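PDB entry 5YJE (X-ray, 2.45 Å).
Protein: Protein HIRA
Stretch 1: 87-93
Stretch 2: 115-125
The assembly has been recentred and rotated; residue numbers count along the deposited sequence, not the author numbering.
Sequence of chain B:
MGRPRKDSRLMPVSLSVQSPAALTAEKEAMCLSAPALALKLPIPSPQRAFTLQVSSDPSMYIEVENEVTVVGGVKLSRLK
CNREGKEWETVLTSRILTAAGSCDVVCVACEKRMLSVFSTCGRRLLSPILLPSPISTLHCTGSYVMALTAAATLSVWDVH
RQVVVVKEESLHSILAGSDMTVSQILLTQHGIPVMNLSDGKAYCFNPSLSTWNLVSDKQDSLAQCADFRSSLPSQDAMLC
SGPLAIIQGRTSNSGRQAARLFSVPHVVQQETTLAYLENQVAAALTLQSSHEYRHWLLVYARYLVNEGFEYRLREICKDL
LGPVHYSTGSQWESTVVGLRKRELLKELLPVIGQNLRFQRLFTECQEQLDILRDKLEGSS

Stretch 1 87-93: EWETVLT
Stretch 2, residues 115-125: LSVFSTCGRRL

The indole of Trp 88 lies flat against a glycine in a tight turn: Gly 122 CA sits 3.2 Å from the centroid of the six-membered ring of Trp 88, only 15° off the ring normal, a CH-pi contact in which the closest atoms, Gly 122 CA and Trp 88 CD2, are also 3.2 Å apart. Glycine suits this place for two reasons. An ideal CB on residue 122 would fall 2.6 Å from Trp 88 CD2, a clash, and the backbone angles of Gly 122 (phi 102°, psi 4°) would jam that CB against the preceding carbonyl oxygen.

Gly 122 closes a type I turn that begins at Ser 119, with Thr 120 (-63/-30) and Cys 121 (-109/26) at its corners and Gly 122 N hydrogen-bonded to Ser 119 O at 3.0 Å. The side chain of Ser 119 (chi1 p) reinforces the loop by accepting from the backbone: Arg 123 N reaches Ser 119 OG at 3.0 Å. Beyond the turn the chain doubles back, pairing Ser 119 N with Arg 123 O (2.6 Å) and Leu 125 N with Val 117 O (2.8 Å).

Trp 88 adopts chi1 p and chi2 -104°, laying one ring face over Gly 122 CA and Cys 121 C. Its edge meets a polar partner: Trp 88 NE1 donates to Thr 120 O at 2.8 Å, but the N-H...O angle of 122° makes this bond weak. Tryptophan thus offers a broad apolar face and a donor at its rim.

The strand entering from earlier in the chain and running through Glu 87 to Leu 92 is roughly antiparallel to the strand beginning before Leu 115, at 152°. Their axes stay 10.1 Å apart at closest approach, so side chains fill the gap. Trp 88 CA lies 5.8 Å from Gly 122 CA, and Leu 92 CA 8.9 Å from Ser 116 CA. Phi/psi are -120/165 at Trp 88, -167/170 at Thr 90 and -129/160 at Leu 92; all three point toward the other stretch, Glu 89 and Val 91 away. Leu 115 to Phe 118 stay near -124/136.

Phe 118 (chi1 m, chi2 91°) offers a flat ring with two surfaces. Threonine presents a methyl to its face, Thr 90 (chi1 t) CG2 lying 4.2 Å from the Phe 118 centroid; Leu 92 CD2 meets the edge, 4.2 Å from Phe 118 CZ. Trp 88 CH2 packs 3.9 Å from Phe 118 CB. Leucine's branched end (chi1 m, chi2 94°) also brings Leu 92 CD2 3.7 Å from Ser 116 OG. That hydroxyl (chi1 m) accepts from Arg 124 NH2 at 3.2 Å, anchoring the long arginine (t, t, m, chi4 -83°).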

# COMPACT_ATOMS: atom_id res chain seq x y z
N GLU B 87 19.48 27.46 19.72
CA GLU B 87 19.27 26.31 20.60
C GLU B 87 17.79 26.16 20.91
O GLU B 87 17.16 27.11 21.37
CB GLU B 87 20.08 26.47 21.90
CG GLU B 87 20.08 25.27 22.85
CD GLU B 87 18.99 25.33 23.95
OE1 GLU B 87 19.16 24.63 24.97
OE2 GLU B 87 17.98 26.07 23.79
N TRP B 88 17.23 24.98 20.67
CA TRP B 88 15.90 24.69 21.18
C TRP B 88 15.96 23.48 22.11
O TRP B 88 16.96 22.76 22.17
CB TRP B 88 14.88 24.50 20.05
CG TRP B 88 15.06 23.35 19.08
CD1 TRP B 88 15.53 23.41 17.80
CD2 TRP B 88 14.69 21.98 19.31
NE1 TRP B 88 15.51 22.16 17.22
CE2 TRP B 88 15.00 21.26 18.12
CE3 TRP B 88 14.14 21.28 20.39
CZ2 TRP B 88 14.77 19.89 17.99
CZ3 TRP B 88 13.91 19.92 20.26
CH2 TRP B 88 14.23 19.24 19.07
N GLU B 89 14.90 23.28 22.89
CA GLU B 89 14.84 22.10 23.73
C GLU B 89 13.39 21.70 23.98
O GLU B 89 12.45 22.40 23.59
CB GLU B 89 15.61 22.30 25.05
CG GLU B 89 15.16 23.42 25.93
CD GLU B 89 16.09 23.58 27.14
OE1 GLU B 89 17.28 23.88 26.92
OE2 GLU B 89 15.65 23.37 28.30
N THR B 90 13.22 20.53 24.58
CA THR B 90 11.91 19.93 24.80
C THR B 90 12.12 18.80 25.80
O THR B 90 13.26 18.43 26.10
CB THR B 90 11.26 19.44 23.49
OG1 THR B 90 9.88 19.17 23.71
CG2 THR B 90 11.88 18.13 22.95
N VAL B 91 11.01 18.26 26.29
CA VAL B 91 11.04 17.13 27.22
C VAL B 91 10.23 15.97 26.65
O VAL B 91 9.29 16.15 25.87
CB VAL B 91 10.52 17.51 28.62
CG1 VAL B 91 11.46 18.51 29.28
CG2 VAL B 91 9.13 18.07 28.53
N LEU B 92 10.61 14.77 27.06
CA LEU B 92 9.92 13.54 26.74
C LEU B 92 9.68 12.81 28.04
O LEU B 92 10.33 13.08 29.05
CB LEU B 92 10.75 12.68 25.75
CG LEU B 92 10.78 13.33 24.37
CD1 LEU B 92 11.99 14.21 24.17
CD2 LEU B 92 10.59 12.32 23.23
N THR B 93 8.72 11.88 28.03
CA THR B 93 8.34 11.17 29.25
C THR B 93 8.98 9.79 29.35
O THR B 93 8.57 9.01 30.22
CB THR B 93 6.80 11.04 29.35
OG1 THR B 93 6.28 10.35 28.21
CG2 THR B 93 6.15 12.41 29.44
N LEU B 115 9.11 6.31 19.06
CA LEU B 115 9.90 7.18 18.21
C LEU B 115 9.17 8.51 18.09
O LEU B 115 7.98 8.54 17.77
CB LEU B 115 10.11 6.53 16.85
CG LEU B 115 10.44 7.45 15.68
CD1 LEU B 115 11.84 8.00 15.83
CD2 LEU B 115 10.29 6.67 14.42
N SER B 116 9.87 9.62 18.36
CA SER B 116 9.27 10.94 18.27
C SER B 116 10.03 11.80 17.28
O SER B 116 11.25 11.70 17.15
CB SER B 116 9.22 11.64 19.64
OG SER B 116 8.41 10.90 20.56
N VAL B 117 9.29 12.62 16.55
CA VAL B 117 9.85 13.39 15.45
C VAL B 117 9.53 14.87 15.69
O VAL B 117 8.36 15.23 15.91
CB VAL B 117 9.32 12.89 14.09
CG1 VAL B 117 9.88 13.72 12.94
CG2 VAL B 117 9.66 11.39 13.92
N PHE B 118 10.56 15.71 15.64
CA PHE B 118 10.52 17.12 15.96
C PHE B 118 11.00 17.95 14.77
O PHE B 118 11.88 17.53 14.00
CB PHE B 118 11.38 17.45 17.19
CG PHE B 118 10.89 16.80 18.43
CD1 PHE B 118 11.35 15.55 18.80
CD2 PHE B 118 9.91 17.42 19.20
CE1 PHE B 118 10.85 14.94 19.95
CE2 PHE B 118 9.41 16.81 20.33
CZ PHE B 118 9.89 15.57 20.72
N SER B 119 10.41 19.13 14.63
CA SER B 119 10.78 20.04 13.56
C SER B 119 12.17 20.62 13.81
O SER B 119 12.79 20.45 14.87
CB SER B 119 9.78 21.19 13.44
OG SER B 119 10.00 22.16 14.45
N THR B 120 12.65 21.36 12.80
CA THR B 120 13.98 21.93 12.87
C THR B 120 14.11 22.93 14.01
O THR B 120 15.18 23.06 14.61
CB THR B 120 14.33 22.55 11.52
OG1 THR B 120 15.48 23.39 11.66
CG2 THR B 120 13.14 23.33 10.96
N CYS B 121 13.02 23.62 14.36
CA CYS B 121 13.04 24.51 15.51
C CYS B 121 12.23 23.96 16.70
O CYS B 121 11.74 24.73 17.53
CB CYS B 121 12.56 25.90 15.11
SG CYS B 121 10.82 25.99 14.73
N GLY B 122 12.07 22.63 16.78
CA GLY B 122 11.79 21.96 18.04
C GLY B 122 10.36 21.53 18.29
O GLY B 122 10.08 21.04 19.39
N ARG B 123 9.46 21.70 17.34
CA ARG B 123 8.07 21.34 17.56
C ARG B 123 7.86 19.86 17.25
O ARG B 123 8.36 19.35 16.24
CB ARG B 123 7.17 22.23 16.69
CG ARG B 123 5.70 22.19 17.04
CD ARG B 123 4.94 23.16 16.15
NE ARG B 123 5.57 23.29 14.83
CZ ARG B 123 5.16 22.63 13.74
NH1 ARG B 123 4.12 21.81 13.82
NH2 ARG B 123 5.78 22.80 12.59
N ARG B 124 7.15 19.16 18.14
CA ARG B 124 6.74 17.80 17.85
C ARG B 124 5.84 17.78 16.63
O ARG B 124 4.83 18.47 16.60
CB ARG B 124 6.00 17.18 19.03
CG ARG B 124 5.23 15.95 18.60
CD ARG B 124 4.54 15.26 19.73
NE ARG B 124 5.45 14.85 20.80
CZ ARG B 124 6.17 13.73 20.81
NH1 ARG B 124 6.13 12.91 19.76
NH2 ARG B 124 6.95 13.44 21.85
N LEU B 125 6.20 16.98 15.63
CA LEU B 125 5.44 16.98 14.38
C LEU B 125 4.35 15.91 14.34
O LEU B 125 3.33 16.10 13.67
CB LEU B 125 6.38 16.80 13.20
CG LEU B 125 7.34 17.97 13.03
CD1 LEU B 125 8.46 17.63 12.03
CD2 LEU B 125 6.57 19.18 12.57